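Local coordinates for protein putative tetrapyrrole (Corrin/porphyrin) methylase (Bacteroides fragilis, PDB 3FFY) that probably transfers a methyl group from S-adenosyl-L-methionine to the ribose 2'-hydroxyl of a cytidine in 16S ribosomal RNA, at residues A[8-13]-A[43-48]; A[34-39]-A[59-64]. All coordinates share one frame; numbering follows the deposited sequence.

The chain is the C-terminal half of an RsmI-family methyltransferase, an alpha/beta unit built on a mixed beta-sheet. The two contacts, with centres about 16 Å apart, alternate along the sequence in the order 8-13, 34-39, 43-48 and 59-64. Strand 45-50 links them: T45 and V47 turn toward helix 6-12 in contact 1, whereas M46 and F48 turn to the other side of the sheet, where L39 and F62 of contact 2 lie. F48 CE2 comes within 3.4 Å of F62 CZ, the ring planes inclined at about 50°. Helices 32-38 and 55-66 thus continue the hydrophobic core on the sheet face opposite helix 6-12.

Contact 1 (A[8-13]-A[43-48])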
ATOM      1  N   PRO A   8       7.394  -4.000  -4.129  1.00 31.05           N
ATOM      2  CA  PRO A   8       6.487  -3.318  -3.178  1.00 31.89           C
ATOM      3  C   PRO A   8       5.089  -3.003  -3.731  1.00 31.15           C
ATOM      4  O   PRO A   8       4.131  -2.910  -2.964  1.00 30.65           O
ATOM      5  CB  PRO A   8       7.236  -2.015  -2.852  1.00 32.76           C
ATOM      6  CG  PRO A   8       8.194  -1.811  -4.054  1.00 32.11           C
ATOM      7  CD  PRO A   8       8.609  -3.211  -4.407  1.00 31.37           C
ATOM      8  N   ALA A   9       4.963  -2.809  -5.050  1.00 31.21           N
ATOM      9  CA  ALA A   9       3.657  -2.563  -5.668  1.00 31.19           C
ATOM     10  C   ALA A   9       2.734  -3.747  -5.410  1.00 30.94           C
ATOM     11  O   ALA A   9       1.571  -3.566  -5.049  1.00 31.32           O
ATOM     12  CB  ALA A   9       3.781  -2.295  -7.195  1.00 30.80           C
ATOM     13  N   LEU A  10       3.265  -4.959  -5.577  1.00 30.86           N
ATOM     14  CA  LEU A  10       2.476  -6.159  -5.329  1.00 31.56           C
ATOM     15  C   LEU A  10       2.011  -6.184  -3.877  1.00 32.43           C
ATOM     16  O   LEU A  10       0.863  -6.508  -3.629  1.00 32.67           O
ATOM     17  CB  LEU A  10       3.243  -7.463  -5.620  1.00 31.39           C
ATOM     18  CG  LEU A  10       3.257  -8.035  -7.037  1.00 31.73           C
ATOM     19  CD1 LEU A  10       4.418  -9.087  -7.154  1.00 27.04           C
ATOM     20  CD2 LEU A  10       1.840  -8.602  -7.409  1.00 28.14           C
ATOM     21  N   VAL A  11       2.912  -5.873  -2.938  1.00 34.20           N
ATOM     22  CA  VAL A  11       2.578  -5.876  -1.507  1.00 36.31           C
ATOM     23  C   VAL A  11       1.477  -4.864  -1.168  1.00 37.70           C
ATOM     24  O   VAL A  11       0.545  -5.170  -0.459  1.00 40.22           O
ATOM     25  CB  VAL A  11       3.823  -5.583  -0.653  1.00 36.85           C
ATOM     26  CG1 VAL A  11       3.424  -5.413   0.816  1.00 37.96           C
ATOM     27  CG2 VAL A  11       4.806  -6.671  -0.777  1.00 34.07           C
ATOM     28  N   ALA A  12       1.591  -3.672  -1.746  1.00 38.51           N
ATOM     29  CA  ALA A  12       0.681  -2.560  -1.544  1.00 38.79           C
ATOM     30  C   ALA A  12      -0.668  -2.827  -2.145  1.00 38.31           C
ATOM     31  O   ALA A  12      -1.638  -2.165  -1.786  1.00 37.96           O
ATOM     32  CB  ALA A  12       1.275  -1.268  -2.232  1.00 39.28           C
ATOM     33  N   SER A  13      -0.744  -3.785  -3.074  1.00 37.68           N
ATOM     34  CA  SER A  13      -1.915  -3.865  -3.973  1.00 37.13           C
ATOM     35  C   SER A  13      -3.170  -4.432  -3.326  1.00 37.16           C
ATOM     36  O   SER A  13      -4.275  -4.250  -3.835  1.00 36.25           O
ATOM     37  CB  SER A  13      -1.616  -4.716  -5.223  1.00 37.64           C
ATOM     38  OG  SER A  13      -1.636  -6.099  -4.879  1.00 35.40           O
ATOM     39  N   HIS A  43      -5.993 -15.745 -15.248  1.00 30.25           N
ATOM     40  CA  HIS A  43      -6.543 -15.767 -13.894  1.00 31.20           C
ATOM     41  C   HIS A  43      -5.575 -15.222 -12.827  1.00 30.41           C
ATOM     42  O   HIS A  43      -5.990 -14.927 -11.719  1.00 30.16           O
ATOM     43  CB  HIS A  43      -7.008 -17.171 -13.506  1.00 32.19           C
ATOM     44  CG  HIS A  43      -8.169 -17.686 -14.322  1.00 35.96           C
ATOM     45  ND1 HIS A  43      -8.120 -17.838 -15.698  1.00 39.93           N
ATOM     46  CD2 HIS A  43      -9.400 -18.121 -13.946  1.00 39.38           C
ATOM     47  CE1 HIS A  43      -9.269 -18.334 -16.133  1.00 40.57           C
ATOM     48  NE2 HIS A  43     -10.064 -18.517 -15.092  1.00 40.73           N
ATOM     49  N   ARG A  44      -4.286 -15.099 -13.145  1.00 30.72           N
ATOM     50  CA  ARG A  44      -3.291 -14.590 -12.185  0.50 30.31           C
ATOM     51  C   ARG A  44      -3.254 -13.056 -12.239  1.00 29.65           C
ATOM     52  O   ARG A  44      -3.540 -12.475 -13.261  1.00 28.40           O
ATOM     53  CB  ARG A  44      -1.878 -15.137 -12.479  0.50 30.65           C
ATOM     54  CG  ARG A  44      -1.697 -16.681 -12.425  0.50 31.59           C
ATOM     55  CD  ARG A  44      -0.458 -17.079 -13.264  0.50 33.53           C
ATOM     56  NE  ARG A  44      -0.124 -18.517 -13.302  0.50 34.11           N
ATOM     57  CZ  ARG A  44       1.078 -18.997 -13.029  0.50 33.53           C
ATOM     58  NH1 ARG A  44       2.054 -18.165 -12.705  0.50 33.32           N
ATOM     59  NH2 ARG A  44       1.299 -20.301 -13.077  0.50 35.21           N
ATOM     60  N   THR A  45      -2.877 -12.433 -11.114  1.00 29.04           N
ATOM     61  CA  THR A  45      -2.533 -11.009 -11.056  1.00 28.47           C
ATOM     62  C   THR A  45      -1.465 -10.726 -12.114  1.00 27.16           C
ATOM     63  O   THR A  45      -0.579 -11.519 -12.319  1.00 27.55           O
ATOM     64  CB  THR A  45      -1.989 -10.651  -9.674  1.00 28.42           C
ATOM     65  OG1 THR A  45      -3.001 -10.952  -8.707  1.00 27.67           O
ATOM     66  CG2 THR A  45      -1.592  -9.173  -9.581  1.00 26.87           C
HETATM   67  N   MSE A  46      -1.585  -9.597 -12.790  1.00 26.58           N
HETATM   68  CA  MSE A  46      -0.659  -9.177 -13.829  1.00 26.06           C
HETATM   69  C   MSE A  46       0.017  -7.933 -13.336  1.00 26.48           C
HETATM   70  O   MSE A  46      -0.624  -7.089 -12.700  1.00 26.71           O
HETATM   71  CB  MSE A  46      -1.426  -8.890 -15.100  1.00 24.94           C
HETATM   72  CG  MSE A  46      -1.911 -10.198 -15.706  1.00 25.18           C
HETATM   73 SE   MSE A  46      -3.344  -9.968 -16.878  0.55 24.17          SE
HETATM   74  CE  MSE A  46      -4.722  -9.641 -15.514  1.00 25.48           C
ATOM     75  N   VAL A  47       1.300  -7.807 -13.638  1.00 27.24           N
ATOM     76  CA  VAL A  47       2.041  -6.620 -13.241  1.00 28.16           C
ATOM     77  C   VAL A  47       2.652  -5.998 -14.476  1.00 28.19           C
ATOM     78  O   VAL A  47       3.306  -6.688 -15.296  1.00 29.10           O
ATOM     79  CB  VAL A  47       3.171  -6.939 -12.225  1.00 29.17           C
ATOM     80  CG1 VAL A  47       3.931  -5.616 -11.866  1.00 29.13           C
ATOM     81  CG2 VAL A  47       2.566  -7.674 -10.992  1.00 27.73           C
ATOM     82  N   PHE A  48       2.394  -4.702 -14.619  1.00 27.81           N
ATOM     83  CA  PHE A  48       2.887  -3.897 -15.749  1.00 28.08           C
ATOM     84  C   PHE A  48       3.587  -2.648 -15.206  1.00 28.58           C
ATOM     85  O   PHE A  48       3.260  -2.164 -14.118  1.00 27.02           O
ATOM     86  CB  PHE A  48       1.728  -3.370 -16.600  1.00 28.29           C
ATOM     87  CG  PHE A  48       0.756  -4.430 -17.079  1.00 28.07           C
ATOM     88  CD1 PHE A  48       0.891  -4.996 -18.339  1.00 28.27           C
ATOM     89  CD2 PHE A  48      -0.315  -4.794 -16.286  1.00 28.66           C
ATOM     90  CE1 PHE A  48      -0.031  -5.955 -18.777  1.00 30.62           C
ATOM     91  CE2 PHE A  48      -1.235  -5.744 -16.705  1.00 29.75           C
ATOM     92  CZ  PHE A  48      -1.090  -6.328 -17.947  1.00 30.36           C
TER
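L10 meets V47 and T45 through branched aliphatic groups alone, and the flat group beside them is the L10 carbonyl, whose oxygen takes S13 OG and S13 N from one and the same face. This is helix-on-sheet packing in an alpha/beta fold: helix 6-12 lies over strand 45-50, an inner strand of the mixed sheet. The leucine does most of the reaching. Its CG sits beside the backbone N (chi1 -86°), and from there CD2 extends to the strand, 3.8 Å from V47 CG2. That same valine methyl is also 4.0 Å from L10 CG and thus lies against the CG-CD2 bond of the leucine. Farther back along the strand, T45 CG2 stands 4.1 Å from L10 CD2, the two side chains running past each other in opposite senses. The methyl of T45 faces this apolar patch, while its OG1 hydrogen-bonds to P16 O. Around the pair, F20 and N17 touch L10, and V107 and V109 of strand 106-110 flank V47 and T45, respectively. Beside this contact, S13 OG donates to L10 O over 2.8 Å, tilted 25° from the carbonyl plane, and itself receives L15 N.

Contact 2 (A[34-39]-A[59-64]); sequences TKLKSL and LTQFAE. With SO4 (sulfate ion), chain B.
L36 projects from helix 32-38 toward helix 55-66 and rests with one methyl on Q61 and the other on F62. The CB bond already points at the facing helix, and CG follows beside the backbone N (chi1 -78°), which carries the two methyls to Q61 and F62. CD1 reaches Q61 CB at 3.9 Å, touching the aliphatic root of that side chain rather than its amide. CD2 comes to the F62 ring at its edge, near the ring plane, 3.7 Å from CE1 and 3.9 Å from CD1. It therefore meets the C-H rim and not the pi face. Both approaches are at about a right angle, the leucine standing across the direction of each partner. L26 and Y65 also touch L36, and the F62 ring packs edge-to-face with F66 on its own helix.

Polar groups gather at the ends and rims of this helix-helix packing on one face of the sheet. Q61 runs extended beyond CG, and its OE1 accepts a hydrogen bond from R32 NE, which gives the two helices a polar link beside the leucine. At the start of helix 32-38, T34 N donates to sulfate O4 at 2.9 Å, with an N-H...O angle of 150°, and G31 N and M33 N bind the same ion, which probably came from the crystallisation liquor. K35 NZ, on another side of the helix, forms a salt bridge with E23. At the other end, S38 OG returns to K35 O at 2.9 Å.

The leucine contacts rest on close apolar fit, the Q61-R32 hydrogen bond adds a polar link between the same helices, and the positive end of the helix dipole would probably favour the bound sulfate.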
ATOM      1  N   THR A  34      -2.822  -7.291 -29.729  1.00 33.93           N
ATOM      2  CA  THR A  34      -2.541  -8.710 -29.550  1.00 33.68           C
ATOM      3  C   THR A  34      -2.197  -9.076 -28.114  1.00 33.77           C
ATOM      4  O   THR A  34      -2.793  -9.980 -27.562  1.00 34.34           O
ATOM      5  CB  THR A  34      -1.400  -9.144 -30.428  1.00 33.91           C
ATOM      6  OG1 THR A  34      -1.712  -8.773 -31.775  1.00 33.79           O
ATOM      7  CG2 THR A  34      -1.192 -10.672 -30.319  1.00 33.60           C
ATOM      8  N   LYS A  35      -1.235  -8.387 -27.510  1.00 33.30           N
ATOM      9  CA  LYS A  35      -0.923  -8.626 -26.122  1.00 33.74           C
ATOM     10  C   LYS A  35      -2.162  -8.486 -25.243  1.00 33.44           C
ATOM     11  O   LYS A  35      -2.375  -9.301 -24.363  1.00 33.78           O
ATOM     12  CB  LYS A  35       0.147  -7.657 -25.619  1.00 34.16           C
ATOM     13  CG  LYS A  35       0.599  -7.935 -24.195  1.00 34.69           C
ATOM     14  CD  LYS A  35       1.448  -9.213 -24.083  1.00 37.50           C
ATOM     15  CE  LYS A  35       1.452  -9.778 -22.663  1.00 38.77           C
ATOM     16  NZ  LYS A  35       2.589 -10.697 -22.386  1.00 39.43           N
ATOM     17  N   LEU A  36      -2.969  -7.449 -25.456  1.00 33.31           N
ATOM     18  CA  LEU A  36      -4.131  -7.203 -24.570  1.00 33.20           C
ATOM     19  C   LEU A  36      -5.126  -8.339 -24.708  1.00 33.27           C
ATOM     20  O   LEU A  36      -5.598  -8.934 -23.717  1.00 32.50           O
ATOM     21  CB  LEU A  36      -4.817  -5.885 -24.933  1.00 33.24           C
ATOM     22  CG  LEU A  36      -4.192  -4.560 -24.468  1.00 33.71           C
ATOM     23  CD1 LEU A  36      -5.016  -3.371 -24.969  1.00 30.38           C
ATOM     24  CD2 LEU A  36      -4.093  -4.521 -22.960  1.00 35.20           C
ATOM     25  N   LYS A  37      -5.427  -8.619 -25.970  1.00 33.91           N
ATOM     26  CA  LYS A  37      -6.308  -9.700 -26.359  1.00 34.93           C
ATOM     27  C   LYS A  37      -5.821 -10.985 -25.696  1.00 34.53           C
ATOM     28  O   LYS A  37      -6.628 -11.789 -25.214  1.00 35.20           O
ATOM     29  CB  LYS A  37      -6.275  -9.867 -27.884  1.00 35.44           C
ATOM     30  CG  LYS A  37      -7.593 -10.216 -28.584  1.00 38.85           C
ATOM     31  CD  LYS A  37      -7.283 -10.630 -30.061  1.00 42.37           C
ATOM     32  CE  LYS A  37      -8.421 -11.411 -30.749  1.00 44.44           C
ATOM     33  NZ  LYS A  37      -7.895 -12.411 -31.760  1.00 44.52           N
ATOM     34  N   SER A  38      -4.497 -11.164 -25.655  1.00 34.01           N
ATOM     35  CA  SER A  38      -3.900 -12.397 -25.125  1.00 33.13           C
ATOM     36  C   SER A  38      -4.127 -12.552 -23.611  1.00 33.11           C
ATOM     37  O   SER A  38      -4.178 -13.685 -23.102  1.00 33.40           O
ATOM     38  CB  SER A  38      -2.401 -12.484 -25.470  1.00 33.27           C
ATOM     39  OG  SER A  38      -1.558 -12.111 -24.395  1.00 32.36           O
ATOM     40  N   LEU A  39      -4.312 -11.441 -22.891  1.00 31.99           N
ATOM     41  CA  LEU A  39      -4.393 -11.514 -21.414  1.00 31.64           C
ATOM     42  C   LEU A  39      -5.814 -11.679 -20.859  1.00 31.49           C
ATOM     43  O   LEU A  39      -6.026 -11.788 -19.624  1.00 30.89           O
ATOM     44  CB  LEU A  39      -3.746 -10.289 -20.808  1.00 31.08           C
ATOM     45  CG  LEU A  39      -2.249 -10.232 -21.018  1.00 31.25           C
ATOM     46  CD1 LEU A  39      -1.790  -8.833 -20.602  1.00 29.86           C
ATOM     47  CD2 LEU A  39      -1.508 -11.374 -20.250  1.00 30.07           C
ATOM     48  N   LEU A  59      -5.139   2.245 -18.821  1.00 28.30           N
ATOM     49  CA  LEU A  59      -6.236   1.923 -17.898  1.00 28.23           C
ATOM     50  C   LEU A  59      -7.562   1.855 -18.617  1.00 28.28           C
ATOM     51  O   LEU A  59      -8.367   0.975 -18.338  1.00 28.53           O
ATOM     52  CB  LEU A  59      -6.339   2.937 -16.766  1.00 27.28           C
ATOM     53  CG  LEU A  59      -5.182   2.940 -15.776  1.00 26.81           C
ATOM     54  CD1 LEU A  59      -5.452   4.057 -14.811  1.00 24.81           C
ATOM     55  CD2 LEU A  59      -4.998   1.641 -15.050  1.00 26.64           C
ATOM     56  N   THR A  60      -7.763   2.757 -19.584  1.00 28.71           N
ATOM     57  CA  THR A  60      -8.979   2.752 -20.378  1.00 28.44           C
ATOM     58  C   THR A  60      -9.076   1.463 -21.183  1.00 28.52           C
ATOM     59  O   THR A  60     -10.093   0.777 -21.184  1.00 27.89           O
ATOM     60  CB  THR A  60      -9.061   3.976 -21.285  1.00 28.70           C
ATOM     61  OG1 THR A  60      -8.968   5.146 -20.451  1.00 28.75           O
ATOM     62  CG2 THR A  60     -10.359   3.959 -22.000  1.00 25.24           C
ATOM     63  N   GLN A  61      -7.989   1.103 -21.841  1.00 28.97           N
ATOM     64  CA  GLN A  61      -8.015  -0.123 -22.634  1.00 28.94           C
ATOM     65  C   GLN A  61      -8.129  -1.368 -21.750  1.00 28.90           C
ATOM     66  O   GLN A  61      -8.762  -2.344 -22.136  1.00 29.44           O
ATOM     67  CB  GLN A  61      -6.781  -0.186 -23.526  1.00 29.34           C
ATOM     68  CG  GLN A  61      -6.747   0.984 -24.495  1.00 28.42           C
ATOM     69  CD  GLN A  61      -5.621   0.873 -25.512  1.00 29.16           C
ATOM     70  OE1 GLN A  61      -4.442   0.865 -25.159  1.00 25.52           O
ATOM     71  NE2 GLN A  61      -5.986   0.785 -26.783  1.00 29.32           N
ATOM     72  N   PHE A  62      -7.482  -1.352 -20.591  1.00 28.56           N
ATOM     73  CA  PHE A  62      -7.677  -2.404 -19.601  1.00 28.81           C
ATOM     74  C   PHE A  62      -9.188  -2.554 -19.287  1.00 28.93           C
ATOM     75  O   PHE A  62      -9.729  -3.692 -19.224  1.00 27.95           O
ATOM     76  CB  PHE A  62      -6.876  -2.098 -18.309  1.00 28.55           C
ATOM     77  CG  PHE A  62      -5.394  -2.468 -18.360  1.00 29.53           C
ATOM     78  CD1 PHE A  62      -4.763  -2.856 -19.540  1.00 29.93           C
ATOM     79  CD2 PHE A  62      -4.616  -2.394 -17.196  1.00 27.73           C
ATOM     80  CE1 PHE A  62      -3.439  -3.191 -19.542  1.00 30.11           C
ATOM     81  CE2 PHE A  62      -3.316  -2.737 -17.207  1.00 27.58           C
ATOM     82  CZ  PHE A  62      -2.705  -3.120 -18.361  1.00 28.53           C
ATOM     83  N   ALA A  63      -9.888  -1.427 -19.087  1.00 28.90           N
ATOM     84  CA  ALA A  63     -11.343  -1.489 -18.824  1.00 28.71           C
ATOM     85  C   ALA A  63     -12.041  -2.099 -20.017  1.00 29.51           C
ATOM     86  O   ALA A  63     -12.960  -2.902 -19.876  1.00 28.85           O
ATOM     87  CB  ALA A  63     -11.934  -0.082 -18.528  1.00 27.42           C
ATOM     88  N   GLU A  64     -11.628  -1.715 -21.217  1.00 30.68           N
ATOM     89  CA  GLU A  64     -12.303  -2.258 -22.399  1.00 30.92           C
ATOM     90  C   GLU A  64     -12.105  -3.775 -22.485  1.00 31.52           C
ATOM     91  O   GLU A  64     -13.050  -4.498 -22.740  1.00 31.63           O
ATOM     92  CB  GLU A  64     -11.815  -1.568 -23.659  1.00 30.78           C
ATOM     93  CG  GLU A  64     -12.136  -0.102 -23.720  1.00 31.60           C
ATOM     94  CD  GLU A  64     -11.514   0.549 -24.927  1.00 33.54           C
ATOM     95  OE1 GLU A  64     -10.658  -0.070 -25.572  1.00 37.00           O
ATOM     96  OE2 GLU A  64     -11.867   1.673 -25.265  1.00 36.53           O
TER
HETATM   97  S   SO4 B 225      -1.644  -5.177 -32.980  0.80 49.59           S
HETATM   98  O1  SO4 B 225      -1.859  -4.022 -31.991  0.80 49.87           O
HETATM   99  O2  SO4 B 225      -0.277  -5.061 -33.648  0.80 45.43           O
HETATM  100  O3  SO4 B 225      -2.916  -5.314 -33.774  0.80 49.16           O
HETATM  101  O4  SO4 B 225      -1.612  -6.528 -32.245  0.80 45.59           O